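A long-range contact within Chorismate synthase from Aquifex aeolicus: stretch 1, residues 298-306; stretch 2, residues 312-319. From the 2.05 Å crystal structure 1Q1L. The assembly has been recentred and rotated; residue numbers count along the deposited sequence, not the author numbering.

Stretch 1 (298-306) FRHSNNLGG
Stretch 2 (312-319) TNGMPIVV

How does stretch 2 first engage stretch 1? Stretch 1 leaves a strand at Phe298 and Arg299, becomes loop, and makes a type I beta turn from Asn302 to Gly305, closed by Gly305 N to Asn302 O at 3.3 Å. Beyond the turn, Gly306 O receives a very short hydrogen bond from Asn313 N, 2.5 Å at 153°, and a CA-H...O contact from Thr312 CA at 3.3 Å. Thr312 is extended (phi/psi -67/150, chi1 p); Asn313 turns to -90/-29, and Gly314 adopts 104/-21, where a side chain would jam against the preceding carbonyl.

What does Asn313 meet with its side chain? Its CB points toward stretch 1, with chi1 between wells at -111° and chi2 at 178°. Asn313 ND2 lies over one face of the Arg299 guanidinium, 3.2 Å from Arg299 NH2; both are donors, so this is packing without a hydrogen bond. Arg299 (chi1 m, chi2 m, chi3 t, chi4 -67°) donates from NH1 to water 1 at 2.9 Å, and that water makes a weak 3.4 Å bond to Asn313 O. Water 2 lies 2.8 Å from Asn313 OD1 and 2.6 Å from Asn302 OD1.

How does Met315 fill the space before the strand? This selenomethionine has backbone angles -81/168 and three m rotamers. Its side chain curls over stretch 1, bringing Met315 CE to 3.4 Å from Arg299 O. Met315 CG lies 3.6 Å from Arg299 CG. Met315 CB also sits 3.5 Å from Asn302 OD1.

Why do Asn302 and the two glycines suit the end of stretch 2? Pro316 (-61/139, C-gamma exo) offers its carbonyl to Asn302, whose chi1 is t and chi2 29°: Asn302 ND2 to Pro316 O is 2.7 Å at 155°. The same amide accepts from its own stretch, Gly306 N to Asn302 OD1 at 2.9 Å, so one side chain links back to the residue after the turn and also holds stretch 2. The strand then begins at Ile317 (-82/127, chi1 and chi2 m), whose CA is 4.2 Å from Gly306 CA and 3.3 Å from Gly305 O. Val318 (-131/124, chi1 t) pairs with Gly305, their CA atoms 4.5 Å apart, and Val318 N donates to Gly305 O at 3.0 Å and 161°. Register therefore descends on stretch 1 as stretch 2 advances. Gly305 (71/33) and Gly306 (80/6) permit this closeness: an ideal CB would clash with Val318 O at Gly305, and with Pro316 O and Ile317 CD1 at Gly306.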

# COMPACT_ATOMS: atom_id res chain seq x y z
N PHE A 298 -12.52 -20.69 24.91
CA PHE A 298 -11.14 -21.12 24.76
C PHE A 298 -11.15 -22.50 24.11
O PHE A 298 -12.22 -23.02 23.78
CB PHE A 298 -10.42 -21.17 26.11
CG PHE A 298 -11.08 -22.04 27.15
CD1 PHE A 298 -12.19 -21.60 27.85
CD2 PHE A 298 -10.58 -23.32 27.42
CE1 PHE A 298 -12.80 -22.40 28.81
CE2 PHE A 298 -11.18 -24.13 28.38
CZ PHE A 298 -12.29 -23.67 29.08
N ARG A 299 -9.98 -23.09 23.91
CA ARG A 299 -9.89 -24.40 23.27
C ARG A 299 -9.17 -25.38 24.20
O ARG A 299 -8.36 -24.97 25.02
CB ARG A 299 -9.13 -24.30 21.94
CG ARG A 299 -9.70 -23.25 20.97
CD ARG A 299 -11.08 -23.63 20.44
NE ARG A 299 -11.57 -22.67 19.45
CZ ARG A 299 -11.88 -21.41 19.71
NH1 ARG A 299 -11.77 -20.93 20.95
NH2 ARG A 299 -12.32 -20.61 18.74
N HIS A 300 -9.47 -26.67 24.05
CA HIS A 300 -8.85 -27.70 24.90
C HIS A 300 -7.54 -28.25 24.35
O HIS A 300 -6.82 -28.97 25.05
CB HIS A 300 -9.85 -28.83 25.15
CG HIS A 300 -10.99 -28.43 26.03
ND1 HIS A 300 -10.82 -28.06 27.35
CD2 HIS A 300 -12.31 -28.28 25.77
CE1 HIS A 300 -11.99 -27.70 27.86
NE2 HIS A 300 -12.91 -27.82 26.92
N SER A 301 -7.23 -27.91 23.11
CA SER A 301 -5.99 -28.31 22.46
C SER A 301 -5.67 -27.19 21.47
O SER A 301 -6.50 -26.30 21.26
CB SER A 301 -6.14 -29.65 21.74
OG SER A 301 -7.18 -29.59 20.79
N ASN A 302 -4.49 -27.22 20.86
CA ASN A 302 -4.12 -26.15 19.94
C ASN A 302 -3.38 -26.63 18.70
O ASN A 302 -2.28 -26.16 18.40
CB ASN A 302 -3.29 -25.10 20.69
CG ASN A 302 -3.15 -23.80 19.92
OD1 ASN A 302 -4.01 -23.43 19.13
ND2 ASN A 302 -2.05 -23.09 20.17
N ASN A 303 -3.99 -27.56 17.98
CA ASN A 303 -3.41 -28.09 16.76
C ASN A 303 -3.48 -27.06 15.64
O ASN A 303 -2.76 -27.17 14.65
CB ASN A 303 -4.14 -29.36 16.33
CG ASN A 303 -4.06 -30.45 17.37
OD1 ASN A 303 -2.97 -30.84 17.78
ND2 ASN A 303 -5.21 -30.94 17.80
N LEU A 304 -4.34 -26.07 15.82
CA LEU A 304 -4.50 -25.01 14.82
C LEU A 304 -3.44 -23.92 14.94
O LEU A 304 -3.33 -23.06 14.07
CB LEU A 304 -5.89 -24.38 14.95
CG LEU A 304 -7.08 -25.27 14.59
CD1 LEU A 304 -8.37 -24.53 14.86
CD2 LEU A 304 -6.98 -25.66 13.13
N GLY A 305 -2.69 -23.94 16.03
CA GLY A 305 -1.65 -22.94 16.21
C GLY A 305 -2.16 -21.54 16.50
O GLY A 305 -1.54 -20.56 16.09
N GLY A 306 -3.29 -21.45 17.19
CA GLY A 306 -3.84 -20.15 17.56
C GLY A 306 -4.63 -19.36 16.53
O GLY A 306 -5.00 -18.21 16.81
N THR A 312 -7.11 -14.82 14.74
CA THR A 312 -6.49 -15.42 15.92
C THR A 312 -7.56 -16.01 16.85
O THR A 312 -8.69 -15.51 16.92
CB THR A 312 -5.65 -14.41 16.73
OG1 THR A 312 -6.43 -13.24 17.01
CG2 THR A 312 -4.40 -14.03 15.95
N ASN A 313 -7.14 -17.06 17.57
CA ASN A 313 -7.96 -17.86 18.49
C ASN A 313 -8.04 -17.47 19.95
O ASN A 313 -9.02 -17.76 20.64
CB ASN A 313 -7.45 -19.32 18.49
CG ASN A 313 -8.41 -20.25 17.86
OD1 ASN A 313 -8.15 -21.45 17.74
ND2 ASN A 313 -9.55 -19.72 17.44
N GLY A 314 -6.99 -16.85 20.45
CA GLY A 314 -6.95 -16.52 21.85
C GLY A 314 -6.00 -17.56 22.40
O GLY A 314 -5.43 -17.38 23.46
N MSE A 315 -5.84 -18.66 21.67
CA MSE A 315 -4.91 -19.71 22.07
C MSE A 315 -3.53 -19.24 21.64
O MSE A 315 -3.40 -18.27 20.89
CB MSE A 315 -5.25 -21.04 21.38
CG MSE A 315 -6.56 -21.68 21.84
SE MSE A 315 -6.61 -21.99 23.76
CE MSE A 315 -5.52 -23.58 23.83
N PRO A 316 -2.47 -19.90 22.12
CA PRO A 316 -1.12 -19.48 21.73
C PRO A 316 -0.91 -19.57 20.23
O PRO A 316 -1.36 -20.52 19.58
CB PRO A 316 -0.22 -20.47 22.48
CG PRO A 316 -1.04 -20.86 23.66
CD PRO A 316 -2.42 -21.02 23.07
N ILE A 317 -0.25 -18.56 19.67
CA ILE A 317 0.05 -18.58 18.24
C ILE A 317 1.30 -19.45 18.14
O ILE A 317 2.29 -19.20 18.83
CB ILE A 317 0.39 -17.18 17.69
CG1 ILE A 317 -0.76 -16.22 17.96
CG2 ILE A 317 0.71 -17.28 16.21
CD1 ILE A 317 -2.09 -16.67 17.39
N VAL A 318 1.25 -20.46 17.29
CA VAL A 318 2.40 -21.35 17.15
C VAL A 318 2.74 -21.54 15.70
O VAL A 318 1.90 -21.98 14.91
CB VAL A 318 2.13 -22.71 17.80
CG1 VAL A 318 3.33 -23.65 17.59
CG2 VAL A 318 1.86 -22.53 19.28
N VAL A 319 3.99 -21.23 15.36
CA VAL A 319 4.46 -21.33 13.99
C VAL A 319 5.71 -22.20 13.91
O VAL A 319 6.64 -22.03 14.69
CB VAL A 319 4.80 -19.92 13.45
CG1 VAL A 319 5.04 -19.98 11.97
CG2 VAL A 319 3.69 -18.96 13.80
O HOH W 1 -12.41 -18.19 20.36
O HOH W 2 -6.61 -23.53 18.72
O HOH W 3 -4.70 -16.33 19.42